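Local coordinates for protein aminoglycoside N(3)-acetyltransferase, AAC(3)-IVa (Escherichia coli, PDB 6MN3) that transfers an acetyl group from acetyl-CoA to the 3-amino group of 2-deoxystreptamine aminoglycosides, probably giving resistance to gentamicin, kanamycin, tobramycin, neomycin and apramycin, at residues A[122-126]-A[183-188]; A[158-164]-A[231-235]; A[164-168]-A[254-259]; A[190-195]-A[239-244]. All blocks are in the same frame, centred on the assembly; numbering follows the deposited sequence.

Interaction 1: A[122-126]-A[183-188]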
loop_
_atom_site.group_PDB
_atom_site.type_symbol
_atom_site.label_atom_id
_atom_site.label_comp_id
_atom_site.label_asym_id
_atom_site.label_seq_id
_atom_site.Cartn_x
_atom_site.Cartn_y
_atom_site.Cartn_z
ATOM N N PRO A 122 -10.255 11.004 3.751
ATOM C CA PRO A 122 -11.023 9.942 4.411
ATOM C C PRO A 122 -10.554 9.690 5.838
ATOM O O PRO A 122 -9.350 9.583 6.089
ATOM C CB PRO A 122 -10.775 8.722 3.511
ATOM C CG PRO A 122 -9.602 9.113 2.588
ATOM C CD PRO A 122 -9.089 10.454 3.041
ATOM N N LEU A 123 -11.492 9.592 6.778
ATOM C CA LEU A 123 -11.181 9.295 8.173
ATOM C C LEU A 123 -11.921 8.032 8.593
ATOM O O LEU A 123 -13.164 8.035 8.619
ATOM C CB LEU A 123 -11.563 10.465 9.087
ATOM C CG LEU A 123 -11.138 11.870 8.654
ATOM C CD1 LEU A 123 -12.287 12.593 7.962
ATOM C CD2 LEU A 123 -10.615 12.685 9.829
ATOM N N PRO A 124 -11.230 6.928 8.931
ATOM C CA PRO A 124 -9.779 6.691 8.941
ATOM C C PRO A 124 -9.144 6.769 7.548
ATOM O O PRO A 124 -9.874 6.756 6.557
ATOM C CB PRO A 124 -9.666 5.271 9.517
ATOM C CG PRO A 124 -10.920 5.073 10.286
ATOM C CD PRO A 124 -11.964 5.778 9.482
ATOM N N PRO A 125 -7.810 6.857 7.480
ATOM C CA PRO A 125 -7.156 7.064 6.176
ATOM C C PRO A 125 -7.487 6.015 5.126
ATOM O O PRO A 125 -7.438 6.324 3.929
ATOM C CB PRO A 125 -5.664 7.042 6.535
ATOM C CG PRO A 125 -5.618 7.503 7.948
ATOM C CD PRO A 125 -6.851 6.949 8.597
ATOM N N HIS A 126 -7.821 4.788 5.524
ATOM C CA HIS A 126 -8.057 3.731 4.546
ATOM C C HIS A 126 -9.503 3.254 4.585
ATOM O O HIS A 126 -9.772 2.050 4.643
ATOM C CB HIS A 126 -7.089 2.574 4.788
ATOM C CG HIS A 126 -5.664 3.012 4.927
ATOM N ND1 HIS A 126 -4.835 2.549 5.926
ATOM C CD2 HIS A 126 -4.928 3.886 4.201
ATOM C CE1 HIS A 126 -3.646 3.112 5.804
ATOM N NE2 HIS A 126 -3.675 3.928 4.765
ATOM N N VAL A 183 -7.488 18.099 12.792
ATOM C CA VAL A 183 -8.618 17.215 12.543
ATOM C C VAL A 183 -8.265 15.853 13.123
ATOM O O VAL A 183 -7.469 15.113 12.536
ATOM C CB VAL A 183 -8.938 17.105 11.048
ATOM C CG1 VAL A 183 -10.200 16.262 10.849
ATOM C CG2 VAL A 183 -9.097 18.474 10.428
ATOM N N ASP A 184 -8.861 15.519 14.261
ATOM C CA ASP A 184 -8.647 14.242 14.926
ATOM C C ASP A 184 -9.719 13.233 14.526
ATOM O O ASP A 184 -10.862 13.589 14.224
ATOM C CB ASP A 184 -8.639 14.424 16.448
ATOM C CG ASP A 184 -7.730 15.550 16.893
ATOM O OD1 ASP A 184 -7.855 16.669 16.356
ATOM O OD2 ASP A 184 -6.868 15.310 17.761
ATOM N N TYR A 185 -9.334 11.960 14.537
ATOM C CA TYR A 185 -10.215 10.864 14.157
ATOM C C TYR A 185 -9.859 9.647 15.002
ATOM O O TYR A 185 -8.960 9.695 15.844
ATOM C CB TYR A 185 -10.105 10.560 12.657
ATOM C CG TYR A 185 -8.684 10.339 12.184
ATOM C CD1 TYR A 185 -8.161 9.058 12.075
ATOM C CD2 TYR A 185 -7.865 11.412 11.851
ATOM C CE1 TYR A 185 -6.863 8.852 11.647
ATOM C CE2 TYR A 185 -6.564 11.214 11.424
ATOM C CZ TYR A 185 -6.070 9.930 11.325
ATOM O OH TYR A 185 -4.778 9.721 10.899
ATOM N N LEU A 186 -10.573 8.547 14.775
ATOM C CA LEU A 186 -10.310 7.283 15.456
ATOM C C LEU A 186 -9.851 6.277 14.410
ATOM O O LEU A 186 -10.653 5.814 13.592
ATOM C CB LEU A 186 -11.551 6.793 16.200
ATOM C CG LEU A 186 -12.003 7.669 17.372
ATOM C CD1 LEU A 186 -13.269 7.113 18.003
ATOM C CD2 LEU A 186 -10.895 7.805 18.407
ATOM N N GLU A 187 -8.564 5.942 14.437
ATOM C CA GLU A 187 -7.952 5.079 13.440
ATOM C C GLU A 187 -7.668 3.700 14.020
ATOM O O GLU A 187 -7.479 3.542 15.229
ATOM C CB GLU A 187 -6.650 5.692 12.913
ATOM C CG GLU A 187 -6.121 5.052 11.639
ATOM C CD GLU A 187 -4.693 5.456 11.335
ATOM O OE1 GLU A 187 -4.381 6.661 11.436
ATOM O OE2 GLU A 187 -3.882 4.567 11.000
ATOM N N ASN A 188 -7.639 2.704 13.139
ATOM C CA ASN A 188 -7.294 1.335 13.514
ATOM C C ASN A 188 -5.821 1.077 13.195
ATOM O O ASN A 188 -5.463 0.388 12.239
ATOM C CB ASN A 188 -8.208 0.348 12.796
ATOM C CG ASN A 188 -8.344 0.656 11.318
ATOM O OD1 ASN A 188 -8.821 1.726 10.938
ATOM N ND2 ASN A 188 -7.920 -0.279 10.476
#

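Interaction 2: A[158-164]-A[231-235]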
loop_
_atom_site.group_PDB
_atom_site.type_symbol
_atom_site.label_atom_id
_atom_site.label_comp_id
_atom_site.label_asym_id
_atom_site.label_seq_id
_atom_site.Cartn_x
_atom_site.Cartn_y
_atom_site.Cartn_z
ATOM N N ALA A 158 -9.619 -3.803 5.182
ATOM C CA ALA A 158 -10.388 -4.966 5.609
ATOM C C ALA A 158 -10.840 -4.828 7.056
ATOM O O ALA A 158 -11.956 -5.228 7.402
ATOM C CB ALA A 158 -9.563 -6.237 5.419
ATOM N N GLU A 159 -9.985 -4.267 7.916
ATOM C CA GLU A 159 -10.386 -4.019 9.297
ATOM C C GLU A 159 -11.591 -3.092 9.357
ATOM O O GLU A 159 -12.523 -3.319 10.137
ATOM C CB GLU A 159 -9.226 -3.414 10.086
ATOM C CG GLU A 159 -8.010 -4.306 10.230
ATOM C CD GLU A 159 -6.854 -3.586 10.897
ATOM O OE1 GLU A 159 -6.469 -2.502 10.410
ATOM O OE2 GLU A 159 -6.340 -4.098 11.913
ATOM N N LEU A 160 -11.589 -2.042 8.536
ATOM C CA LEU A 160 -12.681 -1.076 8.572
ATOM C C LEU A 160 -13.966 -1.671 8.014
ATOM O O LEU A 160 -15.057 -1.391 8.525
ATOM C CB LEU A 160 -12.284 0.184 7.805
ATOM C CG LEU A 160 -11.292 1.065 8.564
ATOM C CD1 LEU A 160 -10.793 2.200 7.690
ATOM C CD2 LEU A 160 -11.932 1.600 9.836
ATOM N N MET A 161 -13.861 -2.496 6.971
ATOM C CA MET A 161 -15.050 -3.159 6.447
ATOM C C MET A 161 -15.593 -4.187 7.431
ATOM O O MET A 161 -16.803 -4.438 7.460
ATOM C CB MET A 161 -14.739 -3.811 5.101
ATOM C CG MET A 161 -14.575 -2.815 3.968
ATOM S SD MET A 161 -13.963 -3.569 2.452
ATOM C CE MET A 161 -15.331 -4.647 2.033
ATOM N N ALA A 162 -14.725 -4.779 8.248
ATOM C CA ALA A 162 -15.160 -5.678 9.307
ATOM C C ALA A 162 -15.706 -4.938 10.519
ATOM O O ALA A 162 -16.120 -5.591 11.485
ATOM C CB ALA A 162 -14.006 -6.587 9.735
ATOM N N LYS A 163 -15.728 -3.604 10.486
ATOM C CA LYS A 163 -16.144 -2.779 11.619
ATOM C C LYS A 163 -15.378 -3.187 12.877
ATOM O O LYS A 163 -15.946 -3.561 13.903
ATOM C CB LYS A 163 -17.659 -2.855 11.828
ATOM C CG LYS A 163 -18.464 -2.564 10.570
ATOM C CD LYS A 163 -19.740 -3.385 10.528
ATOM C CE LYS A 163 -19.806 -4.244 9.275
ATOM N NZ LYS A 163 -20.929 -5.221 9.335
ATOM N N VAL A 164 -14.055 -3.111 12.762
ATOM C CA VAL A 164 -13.162 -3.645 13.793
ATOM C C VAL A 164 -13.349 -2.853 15.081
ATOM O O VAL A 164 -13.619 -1.636 15.026
ATOM C CB VAL A 164 -11.702 -3.603 13.302
ATOM C CG1 VAL A 164 -11.047 -2.247 13.565
ATOM C CG2 VAL A 164 -10.894 -4.753 13.890
ATOM N N LEU A 231 -11.492 -10.594 5.793
ATOM C CA LEU A 231 -12.824 -10.466 6.379
ATOM C C LEU A 231 -13.285 -11.770 7.019
ATOM O O LEU A 231 -14.020 -11.746 8.012
ATOM C CB LEU A 231 -13.827 -10.010 5.320
ATOM C CG LEU A 231 -13.797 -8.525 4.950
ATOM C CD1 LEU A 231 -14.904 -8.190 3.960
ATOM C CD2 LEU A 231 -13.904 -7.659 6.194
ATOM N N GLY A 232 -12.868 -12.913 6.471
ATOM C CA GLY A 232 -13.206 -14.182 7.093
ATOM C C GLY A 232 -12.489 -14.390 8.413
ATOM O O GLY A 232 -13.081 -14.874 9.383
ATOM N N GLN A 233 -11.206 -14.026 8.472
ATOM C CA GLN A 233 -10.459 -14.154 9.719
ATOM C C GLN A 233 -10.916 -13.124 10.744
ATOM O O GLN A 233 -10.966 -13.416 11.945
ATOM C CB GLN A 233 -8.962 -14.016 9.450
ATOM C CG GLN A 233 -8.389 -15.109 8.562
ATOM C CD GLN A 233 -8.202 -16.425 9.294
ATOM O OE1 GLN A 233 -8.280 -16.487 10.523
ATOM N NE2 GLN A 233 -7.947 -17.486 8.539
ATOM N N LEU A 234 -11.248 -11.912 10.291
ATOM C CA LEU A 234 -11.780 -10.908 11.206
ATOM C C LEU A 234 -13.174 -11.283 11.692
ATOM O O LEU A 234 -13.544 -10.951 12.824
ATOM C CB LEU A 234 -11.804 -9.534 10.534
ATOM C CG LEU A 234 -10.450 -8.846 10.338
ATOM C CD1 LEU A 234 -10.517 -7.832 9.201
ATOM C CD2 LEU A 234 -9.984 -8.183 11.626
ATOM N N GLY A 235 -13.956 -11.974 10.858
ATOM C CA GLY A 235 -15.268 -12.424 11.287
ATOM C C GLY A 235 -15.207 -13.470 12.380
ATOM O O GLY A 235 -16.138 -13.589 13.182
#

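Interaction 3: A[164-168]-A[254-259]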
loop_
_atom_site.group_PDB
_atom_site.type_symbol
_atom_site.label_atom_id
_atom_site.label_comp_id
_atom_site.label_asym_id
_atom_site.label_seq_id
_atom_site.Cartn_x
_atom_site.Cartn_y
_atom_site.Cartn_z
ATOM N N VAL A 164 -14.055 -3.111 12.762
ATOM C CA VAL A 164 -13.162 -3.645 13.793
ATOM C C VAL A 164 -13.349 -2.853 15.081
ATOM O O VAL A 164 -13.619 -1.636 15.026
ATOM C CB VAL A 164 -11.702 -3.603 13.302
ATOM C CG1 VAL A 164 -11.047 -2.247 13.565
ATOM C CG2 VAL A 164 -10.894 -4.753 13.890
ATOM N N PRO A 165 -13.275 -3.481 16.260
ATOM C CA PRO A 165 -13.643 -2.758 17.489
ATOM C C PRO A 165 -12.624 -1.726 17.938
ATOM O O PRO A 165 -13.016 -0.718 18.538
ATOM C CB PRO A 165 -13.795 -3.880 18.529
ATOM C CG PRO A 165 -13.932 -5.140 17.736
ATOM C CD PRO A 165 -13.111 -4.924 16.505
ATOM N N TYR A 166 -11.335 -1.937 17.685
ATOM C CA TYR A 166 -10.327 -1.035 18.220
ATOM C C TYR A 166 -10.213 0.230 17.376
ATOM O O TYR A 166 -10.447 0.222 16.163
ATOM C CB TYR A 166 -8.965 -1.725 18.314
ATOM C CG TYR A 166 -8.576 -2.558 17.115
ATOM C CD1 TYR A 166 -8.080 -1.964 15.962
ATOM C CD2 TYR A 166 -8.679 -3.941 17.146
ATOM C CE1 TYR A 166 -7.712 -2.724 14.868
ATOM C CE2 TYR A 166 -8.310 -4.710 16.060
ATOM C CZ TYR A 166 -7.828 -4.096 14.922
ATOM O OH TYR A 166 -7.465 -4.857 13.835
ATOM N N GLY A 167 -9.850 1.326 18.038
ATOM C CA GLY A 167 -9.693 2.608 17.383
ATOM C C GLY A 167 -9.011 3.629 18.270
ATOM O O GLY A 167 -9.617 4.145 19.214
ATOM N N VAL A 168 -7.747 3.927 17.981
ATOM C CA VAL A 168 -6.969 4.876 18.775
ATOM C C VAL A 168 -7.070 6.257 18.138
ATOM O O VAL A 168 -7.220 6.365 16.911
ATOM C CB VAL A 168 -5.505 4.425 18.906
ATOM C CG1 VAL A 168 -5.424 3.122 19.686
ATOM C CG2 VAL A 168 -4.867 4.270 17.535
ATOM N N ALA A 254 -2.386 -0.554 23.045
ATOM C CA ALA A 254 -3.102 0.716 22.970
ATOM C C ALA A 254 -4.418 0.558 22.217
ATOM O O ALA A 254 -5.433 1.154 22.599
ATOM C CB ALA A 254 -2.225 1.776 22.306
ATOM N N ALA A 255 -4.420 -0.238 21.145
ATOM C CA ALA A 255 -5.658 -0.487 20.415
ATOM C C ALA A 255 -6.627 -1.318 21.246
ATOM O O ALA A 255 -7.845 -1.114 21.180
ATOM C CB ALA A 255 -5.356 -1.180 19.086
ATOM N N ARG A 256 -6.103 -2.256 22.039
ATOM C CA ARG A 256 -6.960 -3.066 22.901
ATOM C C ARG A 256 -7.679 -2.204 23.933
ATOM O O ARG A 256 -8.833 -2.477 24.283
ATOM C CB ARG A 256 -6.130 -4.150 23.588
ATOM C CG ARG A 256 -6.925 -5.068 24.504
ATOM C CD ARG A 256 -7.187 -6.413 23.848
ATOM N NE ARG A 256 -5.945 -7.102 23.505
ATOM C CZ ARG A 256 -5.890 -8.287 22.907
ATOM N NH1 ARG A 256 -7.008 -8.920 22.582
ATOM N NH2 ARG A 256 -4.717 -8.838 22.630
ATOM N N GLN A 257 -7.015 -1.153 24.421
ATOM C CA GLN A 257 -7.603 -0.307 25.456
ATOM C C GLN A 257 -8.880 0.365 24.964
ATOM O O GLN A 257 -9.904 0.362 25.657
ATOM C CB GLN A 257 -6.591 0.745 25.913
ATOM C CG GLN A 257 -5.436 0.194 26.729
ATOM C CD GLN A 257 -4.394 1.250 27.042
ATOM O OE1 GLN A 257 -4.333 2.292 26.388
ATOM N NE2 GLN A 257 -3.565 0.985 28.045
ATOM N N SER A 258 -8.838 0.943 23.764
ATOM C CA SER A 258 -9.991 1.652 23.220
ATOM C C SER A 258 -11.036 0.682 22.683
ATOM O O SER A 258 -11.548 0.868 21.574
ATOM C CB SER A 258 -9.553 2.621 22.121
ATOM O OG SER A 258 -8.740 3.655 22.646
ATOM N N ILE A 259 -11.356 -0.348 23.465
ATOM C CA ILE A 259 -12.373 -1.337 23.116
ATOM C C ILE A 259 -12.090 -1.971 21.758
ATOM O O ILE A 259 -11.455 -3.021 21.671
ATOM C CB ILE A 259 -13.781 -0.713 23.148
ATOM C CG1 ILE A 259 -14.123 -0.247 24.566
ATOM C CG2 ILE A 259 -14.815 -1.705 22.644
ATOM C CD1 ILE A 259 -14.992 0.991 24.611
#

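Interaction 4: A[190-195]-A[239-244]. With ZN (zinc ion), chain D.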
loop_
_atom_site.group_PDB
_atom_site.type_symbol
_atom_site.label_atom_id
_atom_site.label_comp_id
_atom_site.label_asym_id
_atom_site.label_seq_id
_atom_site.Cartn_x
_atom_site.Cartn_y
_atom_site.Cartn_z
ATOM N N HIS A 190 -1.857 -0.019 14.622
ATOM C CA HIS A 190 -1.111 -0.833 15.573
ATOM C C HIS A 190 0.273 -1.087 14.986
ATOM O O HIS A 190 0.675 -0.450 14.006
ATOM C CB HIS A 190 -1.856 -2.135 15.889
ATOM C CG HIS A 190 -2.508 -2.763 14.696
ATOM N ND1 HIS A 190 -1.894 -3.733 13.936
ATOM C CD2 HIS A 190 -3.724 -2.558 14.135
ATOM C CE1 HIS A 190 -2.702 -4.101 12.957
ATOM N NE2 HIS A 190 -3.819 -3.402 13.055
ATOM N N CYS A 191 1.008 -2.025 15.587
ATOM C CA CYS A 191 2.345 -2.344 15.101
ATOM C C CYS A 191 2.324 -2.993 13.724
ATOM O O CYS A 191 3.370 -3.051 13.068
ATOM C CB CYS A 191 3.061 -3.261 16.093
ATOM S SG CYS A 191 2.411 -4.944 16.137
ATOM N N CYS A 192 1.169 -3.492 13.283
ATOM C CA CYS A 192 0.966 -4.108 11.973
ATOM C C CYS A 192 1.817 -5.353 11.757
ATOM O O CYS A 192 1.819 -5.910 10.653
ATOM C CB CYS A 192 1.218 -3.108 10.836
ATOM S SG CYS A 192 0.150 -1.652 10.865
ATOM N N GLU A 193 2.541 -5.810 12.782
ATOM C CA GLU A 193 3.375 -6.996 12.628
ATOM C C GLU A 193 2.531 -8.236 12.366
ATOM O O GLU A 193 2.922 -9.105 11.578
ATOM C CB GLU A 193 4.241 -7.192 13.872
ATOM C CG GLU A 193 5.468 -6.301 13.922
ATOM C CD GLU A 193 6.109 -6.270 15.294
ATOM O OE1 GLU A 193 5.607 -5.537 16.172
ATOM O OE2 GLU A 193 7.113 -6.984 15.498
ATOM N N ARG A 194 1.367 -8.333 13.012
ATOM C CA ARG A 194 0.492 -9.486 12.845
ATOM C C ARG A 194 -0.168 -9.536 11.476
ATOM O O ARG A 194 -0.886 -10.502 11.194
ATOM C CB ARG A 194 -0.578 -9.494 13.937
ATOM C CG ARG A 194 -0.014 -9.566 15.349
ATOM C CD ARG A 194 -0.117 -10.973 15.912
ATOM N NE ARG A 194 -1.504 -11.366 16.145
ATOM C CZ ARG A 194 -1.871 -12.519 16.693
ATOM N NH1 ARG A 194 -0.953 -13.401 17.065
ATOM N NH2 ARG A 194 -3.156 -12.793 16.866
ATOM N N PHE A 195 0.047 -8.528 10.626
ATOM C CA PHE A 195 -0.402 -8.617 9.241
ATOM C C PHE A 195 0.273 -9.762 8.501
ATOM O O PHE A 195 -0.262 -10.234 7.491
ATOM C CB PHE A 195 -0.132 -7.303 8.503
ATOM C CG PHE A 195 -1.159 -6.235 8.758
ATOM C CD1 PHE A 195 -2.180 -6.433 9.672
ATOM C CD2 PHE A 195 -1.099 -5.029 8.077
ATOM C CE1 PHE A 195 -3.124 -5.446 9.906
ATOM C CE2 PHE A 195 -2.039 -4.039 8.303
ATOM C CZ PHE A 195 -3.052 -4.248 9.220
ATOM N N LEU A 239 -10.057 -9.334 16.796
ATOM C CA LEU A 239 -8.743 -8.924 17.274
ATOM C C LEU A 239 -7.646 -9.875 16.802
ATOM O O LEU A 239 -6.670 -10.110 17.520
ATOM C CB LEU A 239 -8.741 -8.818 18.799
ATOM C CG LEU A 239 -9.966 -8.146 19.419
ATOM C CD1 LEU A 239 -9.872 -8.140 20.936
ATOM C CD2 LEU A 239 -10.137 -6.730 18.884
ATOM N N ILE A 240 -7.796 -10.428 15.596
ATOM C CA ILE A 240 -6.809 -11.372 15.078
ATOM C C ILE A 240 -5.481 -10.678 14.801
ATOM O O ILE A 240 -4.410 -11.278 14.962
ATOM C CB ILE A 240 -7.361 -12.075 13.820
ATOM C CG1 ILE A 240 -6.338 -13.060 13.248
ATOM C CG2 ILE A 240 -7.765 -11.057 12.761
ATOM C CD1 ILE A 240 -6.236 -14.352 14.023
ATOM N N PHE A 241 -5.519 -9.409 14.399
ATOM C CA PHE A 241 -4.321 -8.651 14.073
ATOM C C PHE A 241 -3.669 -8.006 15.290
ATOM O O PHE A 241 -2.659 -7.311 15.136
ATOM C CB PHE A 241 -4.652 -7.567 13.041
ATOM C CG PHE A 241 -5.017 -8.106 11.686
ATOM C CD1 PHE A 241 -4.361 -9.210 11.164
ATOM C CD2 PHE A 241 -6.011 -7.505 10.931
ATOM C CE1 PHE A 241 -4.693 -9.704 9.915
ATOM C CE2 PHE A 241 -6.347 -7.995 9.683
ATOM C CZ PHE A 241 -5.687 -9.096 9.175
ATOM N N LEU A 242 -4.214 -8.212 16.485
ATOM C CA LEU A 242 -3.697 -7.594 17.700
ATOM C C LEU A 242 -2.768 -8.560 18.420
ATOM O O LEU A 242 -3.127 -9.721 18.652
ATOM C CB LEU A 242 -4.835 -7.177 18.631
ATOM C CG LEU A 242 -5.719 -6.007 18.198
ATOM C CD1 LEU A 242 -6.489 -5.472 19.395
ATOM C CD2 LEU A 242 -4.892 -4.908 17.545
ATOM N N HIS A 243 -1.579 -8.079 18.769
ATOM C CA HIS A 243 -0.682 -8.867 19.596
ATOM C C HIS A 243 -1.354 -9.170 20.931
ATOM O O HIS A 243 -2.016 -8.295 21.503
ATOM C CB HIS A 243 0.631 -8.120 19.836
ATOM C CG HIS A 243 1.716 -8.475 18.870
ATOM N ND1 HIS A 243 2.092 -7.645 17.837
ATOM C CD2 HIS A 243 2.513 -9.566 18.787
ATOM C CE1 HIS A 243 3.072 -8.211 17.156
ATOM N NE2 HIS A 243 3.345 -9.378 17.711
ATOM N N PRO A 244 -1.220 -10.386 21.455
ATOM C CA PRO A 244 -1.766 -10.667 22.775
ATOM C C PRO A 244 -1.033 -9.861 23.828
ATOM O O PRO A 244 0.125 -9.447 23.624
ATOM C CB PRO A 244 -1.531 -12.174 22.946
ATOM C CG PRO A 244 -0.416 -12.494 22.018
ATOM C CD PRO A 244 -0.585 -11.569 20.850
HETATM ZN ZN ZN D . 1.629 -5.557 18.257
HETATM O O HOH W 1 -0.115 -6.316 14.371
#

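Interaction 1: A[122-126]-A[183-188]
Leu123, Tyr185 and Pro124 bury the most area here. They bring the proline-rich loop 122-126 against the end of strand 181-187. Leu123 reaches toward the strand. Its CD2 lies 3.7 Å from Val183 CG1 and 3.6 Å from Tyr185 CB, so one methyl touches two strand residues that both point at the loop. The phenol ring of Tyr185 lies along the next part of the loop. Its CE1 is 3.6 Å from Pro125 CD, and its CD1 is 4.2 Å from Pro124 CA. The peptide before Pro124 is cis, which turns the chain sharply between Leu123 and Pro124. The Pro124 ring meets the end of the strand and the residue after it: its CG is 3.4 Å from Leu186 O, and its CB is 3.9 Å from OD1 of Asn188, just past the strand. Pro125 CD also touches Glu187 CG at 3.7 Å. No hydrogen bond joins the two segments, and the contact is made by van der Waals packing. The polar end of Tyr185 is used within the strand, where its OH donates to Glu187 OE1 at 3.1 Å. Around this contact, strand 181-187 pairs with strand 168-174 in a two-stranded antiparallel sheet. Helix 154-161 lies beside it: its Leu160 touches both Pro124 and Asn188, and Asn188 ND2 hydrogen-bonds to Glu159 of that helix.

Interaction 2: A[158-164]-A[231-235]
Two leucines one turn apart, Leu231 and Leu234 of helix 223-236, are the bumps of this contact. The hollows lie at the C-terminal end of helix 154-161, where Ala158 and Ala162, the residue just after the helix, are small. The helices come close at Ala158 and Leu231, whose CA atoms are 6.1 Å apart. Leu231 CD2 fits against the backbone of that turn, 3.3 Å from Ala158 O and 3.6 Å from Ala162 N. It also touches Ala162 CB at 3.7 Å. The other methyl, Leu231 CD1, meets the end of Met161 at its CE, 4.1 Å away. Leu234 points toward the partner helix. Its CD1 sits in a second hollow, 3.5 Å from Ala158 O, 3.8 Å from Glu159 CA and 3.7 Å from Ala162 CB. Ala162 CB therefore touches both leucines. Helix 154-161 ends in a Schellman motif. Lys163 takes positive phi, and Val164 N bonds back to Glu159 O at 3.0 Å. This reversal brings Val164 CG2 to 4.2 Å from Leu234 CD2. Ala158 O is already paired, accepting from Ala162 N at 2.9 Å. The carboxylate of Glu159 bonds to Tyr166, Asn188 and His190. With no hydrogen bond across the interface, the helices are held by apolar fit, and the carboxylate of Glu159 finds its partners elsewhere.

Interaction 3: A[164-168]-A[254-259]
The zinc site has a short helix on one side, 250-257, which carries the ligand Cys252, with the ligand Cys249 just before it. This contact sets the end of that helix against the loop 164-168. Tyr166 lies nearest: its CB is 3.1 Å from Ala255 O and 3.7 Å from Ala255 CB. Val168 CG1 packs on the same turn, 3.5 Å from Ala254 O and 3.7 Å from Ala255 CA. The loop joins helix 154-161 to strand 168-174, and Val168 pairs by backbone hydrogen bonds with Glu187 of the neighbouring antiparallel strand. The helix therefore packs where this two-stranded sheet begins. Beyond the helix, Ser258 is the centre of an inverse gamma turn that carries the last modelled residue, Ile259, past the loop. Ser258 CB comes 3.3 Å from Gly167 O, and Ile259 C is 3.6 Å from Pro165 O. No hydrogen bond crosses between the segments. The hydroxyl of Tyr166 bonds to Glu159 instead.

Interaction 4: A[190-195]-A[239-244]
Zinc joins these two loops directly. It is bound by Cys191 SG at 2.3 Å and His243 ND1 at 2.2 Å, and Cys249 and Cys252 complete the site of three cysteines and one histidine. Cys191 SG also accepts a hydrogen bond from Glu193 N at 3.5 Å. Arg194 buries the most area. Its NH2 donates to Ile240 O at 2.7 Å, and its NE adds a weak bond to the same oxygen at 3.1 Å. Its CG lies over the His243 ring, a CH-pi contact 3.9 Å from the centroid. One water links the loops again: it accepts from Arg194 N at 2.8 Å, donates to Phe241 O at 2.8 Å, and lies 3.2 Å from His190 ND1, to which it is also hydrogen-bonded. Cys192 N donates to His190 ND1 at 3.1 Å, while His190 NE2 bonds to Glu159. The turn 239-242 is type I, closed by Leu242 N to Leu239 O at 3.3 Å. Within this turn, Phe241 offers its ring face to the edge of Phe195, with centroids 4.9 Å apart and planes at 72°. Metal ligation, direct and water-bridged bonds and an aromatic pair thus together tie loops 44 residues apart, consistent with a structural role for the zinc.

How the interactions relate
Glu159, in helix 154-161 of interaction 2, connects all four contacts. Its OE1 hydrogen-bonds to Asn188 ND2 of interaction 1 at 2.7 Å. Its OE2 bonds to Tyr166 OH of interaction 3 at 2.4 Å and His190 NE2 of interaction 4 at 2.9 Å. With His156 and Cys192 it has a geometry that suggests a charge relay, though such a role is unconfirmed. The zinc is about 10 Å from the Glu159 side chain. Interactions 2 and 3 share Val164. Interactions 1 and 3 are joined by Val168 N and Glu187 O, 2.8 Å apart. Near the metal, Arg256 NH2 of interaction 3 makes a weak bond to His243 O of interaction 4 at 3.0 Å.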